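Local coordinates for FMN-binding protein (Syntrophomonas wolfei subsp. wolfei, PDB 3IN6) that binds flavin mononucleotide as a flavoprotein, probably of the split-barrel family, and may use the flavin in redox chemistry, at the interface of chains A and B. Coordinates in Å, arbitrary orientation; residue numbers count along the deposited sequence, not the author numbering. Chains: chain A/B, FMN-binding protein.

The interface of chains A and B. Residues chain A 36-38, 42, 44-46, 79-81; chain B 36-38, 42, 44-45, 79-81.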
loop_
_atom_site.group_PDB
_atom_site.type_symbol
_atom_site.label_atom_id
_atom_site.label_comp_id
_atom_site.label_asym_id
_atom_site.label_seq_id
_atom_site.Cartn_x
_atom_site.Cartn_y
_atom_site.Cartn_z
ATOM N N SER A 36 1.136 2.090 4.418
ATOM C CA SER A 36 -0.202 2.577 4.220
ATOM C C SER A 36 -0.669 3.046 5.598
ATOM O O SER A 36 -0.445 2.353 6.592
ATOM C CB SER A 36 -1.114 1.482 3.627
ATOM O OG SER A 36 -0.662 1.061 2.354
ATOM N N THR A 37 -1.287 4.225 5.640
ATOM C CA THR A 37 -1.767 4.868 6.884
ATOM C C THR A 37 -3.195 5.369 6.714
ATOM O O THR A 37 -3.757 5.236 5.641
ATOM C CB THR A 37 -0.834 6.047 7.283
ATOM O OG1 THR A 37 -0.799 7.033 6.230
ATOM C CG2 THR A 37 0.614 5.534 7.571
ATOM N N VAL A 38 -3.782 5.930 7.781
ATOM C CA VAL A 38 -5.150 6.435 7.772
ATOM C C VAL A 38 -5.305 7.589 8.766
ATOM O O VAL A 38 -4.560 7.644 9.740
ATOM C CB VAL A 38 -6.169 5.322 8.191
ATOM C CG1 VAL A 38 -5.953 4.911 9.634
ATOM C CG2 VAL A 38 -7.617 5.785 7.982
ATOM N N TYR A 42 -11.028 8.277 8.386
ATOM C CA TYR A 42 -10.909 7.047 7.608
ATOM C C TYR A 42 -10.273 7.220 6.224
ATOM O O TYR A 42 -10.287 6.289 5.410
ATOM C CB TYR A 42 -12.267 6.303 7.523
ATOM C CG TYR A 42 -12.806 5.905 8.884
ATOM C CD1 TYR A 42 -12.199 4.892 9.615
ATOM C CD2 TYR A 42 -13.909 6.537 9.441
ATOM C CE1 TYR A 42 -12.661 4.528 10.864
ATOM C CE2 TYR A 42 -14.386 6.165 10.701
ATOM C CZ TYR A 42 -13.752 5.162 11.400
ATOM O OH TYR A 42 -14.203 4.770 12.641
ATOM N N VAL A 44 -7.528 6.993 3.751
ATOM C CA VAL A 44 -6.336 6.160 3.705
ATOM C C VAL A 44 -5.286 6.758 2.777
ATOM O O VAL A 44 -5.606 7.328 1.741
ATOM C CB VAL A 44 -6.693 4.723 3.220
ATOM C CG1 VAL A 44 -5.465 3.830 3.178
ATOM C CG2 VAL A 44 -7.763 4.109 4.113
ATOM N N ASN A 45 -4.033 6.657 3.185
ATOM C CA ASN A 45 -2.909 7.081 2.369
ATOM C C ASN A 45 -1.945 5.923 2.255
ATOM O O ASN A 45 -1.974 4.991 3.069
ATOM C CB ASN A 45 -2.165 8.261 3.015
ATOM C CG ASN A 45 -1.194 8.943 2.043
ATOM O OD1 ASN A 45 -1.508 9.097 0.874
ATOM N ND2 ASN A 45 -0.023 9.358 2.532
ATOM N N ILE A 46 -1.110 5.999 1.231
ATOM C CA ILE A 46 -0.007 5.082 0.996
ATOM C C ILE A 46 1.184 5.898 0.446
ATOM O O ILE A 46 1.012 6.850 -0.330
ATOM C CB ILE A 46 -0.380 3.954 0.049
ATOM C CG1 ILE A 46 0.790 2.959 -0.050
ATOM C CG2 ILE A 46 -0.815 4.510 -1.305
ATOM C CD1 ILE A 46 0.479 1.716 -0.796
ATOM N N LYS A 79 -1.944 3.889 13.424
ATOM C CA LYS A 79 -1.972 2.578 12.776
ATOM C C LYS A 79 -1.483 2.564 11.347
ATOM O O LYS A 79 -1.650 3.512 10.620
ATOM C CB LYS A 79 -3.356 1.947 12.895
ATOM C CG LYS A 79 -3.789 1.795 14.366
ATOM C CD LYS A 79 -4.815 0.689 14.581
ATOM C CE LYS A 79 -5.466 0.799 15.971
ATOM N NZ LYS A 79 -6.558 -0.200 16.158
ATOM N N GLY A 80 -0.856 1.471 10.957
ATOM C CA GLY A 80 -0.330 1.350 9.593
ATOM C C GLY A 80 0.009 -0.057 9.180
ATOM O O GLY A 80 -0.113 -1.012 9.960
ATOM N N VAL A 81 0.398 -0.201 7.923
ATOM C CA VAL A 81 0.843 -1.484 7.432
ATOM C C VAL A 81 1.915 -1.311 6.374
ATOM O O VAL A 81 1.722 -0.595 5.391
ATOM C CB VAL A 81 -0.311 -2.366 6.858
ATOM C CG1 VAL A 81 -1.080 -1.662 5.692
ATOM C CG2 VAL A 81 0.252 -3.727 6.417
ATOM N N SER B 36 -5.230 -0.115 -0.684
ATOM C CA SER B 36 -5.159 -0.004 0.774
ATOM C C SER B 36 -6.517 0.422 1.294
ATOM O O SER B 36 -7.173 1.271 0.699
ATOM C CB SER B 36 -4.094 0.983 1.211
ATOM O OG SER B 36 -2.860 0.624 0.640
ATOM N N THR B 37 -6.919 -0.178 2.407
ATOM C CA THR B 37 -8.243 0.010 2.978
ATOM C C THR B 37 -8.164 0.103 4.502
ATOM O O THR B 37 -7.082 -0.021 5.071
ATOM C CB THR B 37 -9.146 -1.154 2.571
ATOM O OG1 THR B 37 -8.539 -2.401 2.978
ATOM C CG2 THR B 37 -9.349 -1.149 1.051
ATOM N N VAL B 38 -9.298 0.331 5.158
ATOM C CA VAL B 38 -9.296 0.451 6.608
ATOM C C VAL B 38 -10.640 0.038 7.211
ATOM O O VAL B 38 -11.689 0.260 6.599
ATOM C CB VAL B 38 -8.957 1.904 7.025
ATOM C CG1 VAL B 38 -10.012 2.851 6.501
ATOM C CG2 VAL B 38 -8.809 2.042 8.559
ATOM N N TYR B 42 -9.771 1.478 12.690
ATOM C CA TYR B 42 -8.557 2.066 12.103
ATOM C C TYR B 42 -7.421 1.109 11.731
ATOM O O TYR B 42 -6.292 1.554 11.510
ATOM C CB TYR B 42 -8.018 3.217 12.967
ATOM C CG TYR B 42 -9.009 4.336 13.089
ATOM C CD1 TYR B 42 -9.125 5.302 12.092
ATOM C CD2 TYR B 42 -9.848 4.423 14.189
ATOM C CE1 TYR B 42 -10.045 6.342 12.196
ATOM C CE2 TYR B 42 -10.775 5.448 14.294
ATOM C CZ TYR B 42 -10.861 6.403 13.294
ATOM O OH TYR B 42 -11.774 7.410 13.406
ATOM N N VAL B 44 -5.443 -0.584 9.247
ATOM C CA VAL B 44 -5.202 -0.413 7.813
ATOM C C VAL B 44 -4.779 -1.748 7.197
ATOM O O VAL B 44 -4.041 -2.538 7.814
ATOM C CB VAL B 44 -4.118 0.642 7.548
ATOM C CG1 VAL B 44 -4.024 0.964 6.047
ATOM C CG2 VAL B 44 -4.410 1.902 8.351
ATOM N N ASN B 45 -5.258 -1.996 5.980
ATOM C CA ASN B 45 -4.894 -3.184 5.232
ATOM C C ASN B 45 -4.425 -2.756 3.854
ATOM O O ASN B 45 -4.685 -1.630 3.418
ATOM C CB ASN B 45 -6.114 -4.101 5.098
ATOM C CG ASN B 45 -5.764 -5.526 4.690
ATOM O OD1 ASN B 45 -4.724 -6.056 5.061
ATOM N ND2 ASN B 45 -6.676 -6.171 3.956
ATOM N N LYS B 79 -13.541 3.957 2.024
ATOM C CA LYS B 79 -12.398 4.679 1.457
ATOM C C LYS B 79 -11.194 3.793 1.196
ATOM O O LYS B 79 -10.955 2.830 1.912
ATOM C CB LYS B 79 -12.007 5.840 2.376
ATOM C CG LYS B 79 -13.209 6.722 2.730
ATOM C CD LYS B 79 -12.804 7.986 3.410
ATOM C CE LYS B 79 -13.983 8.722 4.000
ATOM N NZ LYS B 79 -13.509 10.008 4.558
ATOM N N GLY B 80 -10.430 4.139 0.165
ATOM C CA GLY B 80 -9.227 3.388 -0.192
ATOM C C GLY B 80 -8.301 4.152 -1.117
ATOM O O GLY B 80 -8.575 5.293 -1.481
ATOM N N VAL B 81 -7.169 3.545 -1.451
ATOM C CA VAL B 81 -6.241 4.139 -2.408
ATOM C C VAL B 81 -5.508 3.051 -3.162
ATOM O O VAL B 81 -4.990 2.101 -2.553
ATOM C CB VAL B 81 -5.194 5.099 -1.767
ATOM C CG1 VAL B 81 -4.476 4.448 -0.539
ATOM C CG2 VAL B 81 -4.174 5.534 -2.821
HETATM O O HOH W 1 -8.289 7.125 0.913
HETATM O O HOH W 2 -2.924 -1.630 10.305
#
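In A:Tyr42 and B:Tyr42 alike CG lies anti to the carbonyl carbon (chi1 -61° in B:Tyr42, its twin having the same torsion), which brings the two phenol rings together across the two-fold axis, while A:Val44 and B:Val44 turn CG1 anti to the backbone N (chi1 -179° in A:Val44) and so point both methyls at the partner sheet. The contact is the face-to-face sheet packing of an FMN-binding protein, probably of the split-barrel flavoprotein family; strands 33-38, 44-48 and the start of 79-87 from each chain meet. The two-fold pair is plausibly the biological dimer, though the structure alone does not show this. At one end the rings of A:Tyr42 and B:Tyr42 stack with centroids 4.5 Å apart and planes 8° from parallel, although the two side chains cross at about a right angle. The overlap is offset: A:Tyr42 CE1 lies over the rim of the partner ring, 3.5 Å from B:Tyr42 CE1. An alanine in place of B:Tyr42 would remove the ring and would probably cost the stack, leaving A:Tyr42 less firmly held. Next inward, A:Val44 and B:Val38 slide past each other in opposite directions, A:Val44 CG2 reaching B:Val38 CG1 at 3.5 Å; the twin pair repeats this. The other branch, A:Val44 CG1, rests on B:Ser36 CB at 3.7 Å and also touches B:Val81 CG1. A:Val44 and B:Val44 are thus wedged between partner strands, with more of their own surface buried by the partner than any other residue of the patch. Farther along, the side chains of A:Ile46 and B:Val81 cross obliquely, A:Ile46 CG2 touching B:Val81 CG1. Among these apolar groups the hydroxyls meet tip to tip in a hydrogen bond, A:Ser36 OG to B:Ser36 OG 2.8 Å, whose donor is not decided. At the flanks water 1 bonds A:Val44 N and O and reaches B:Gly80 O at 3.0 Å. Water 2 links A:Gly80 O to B:Val44 O.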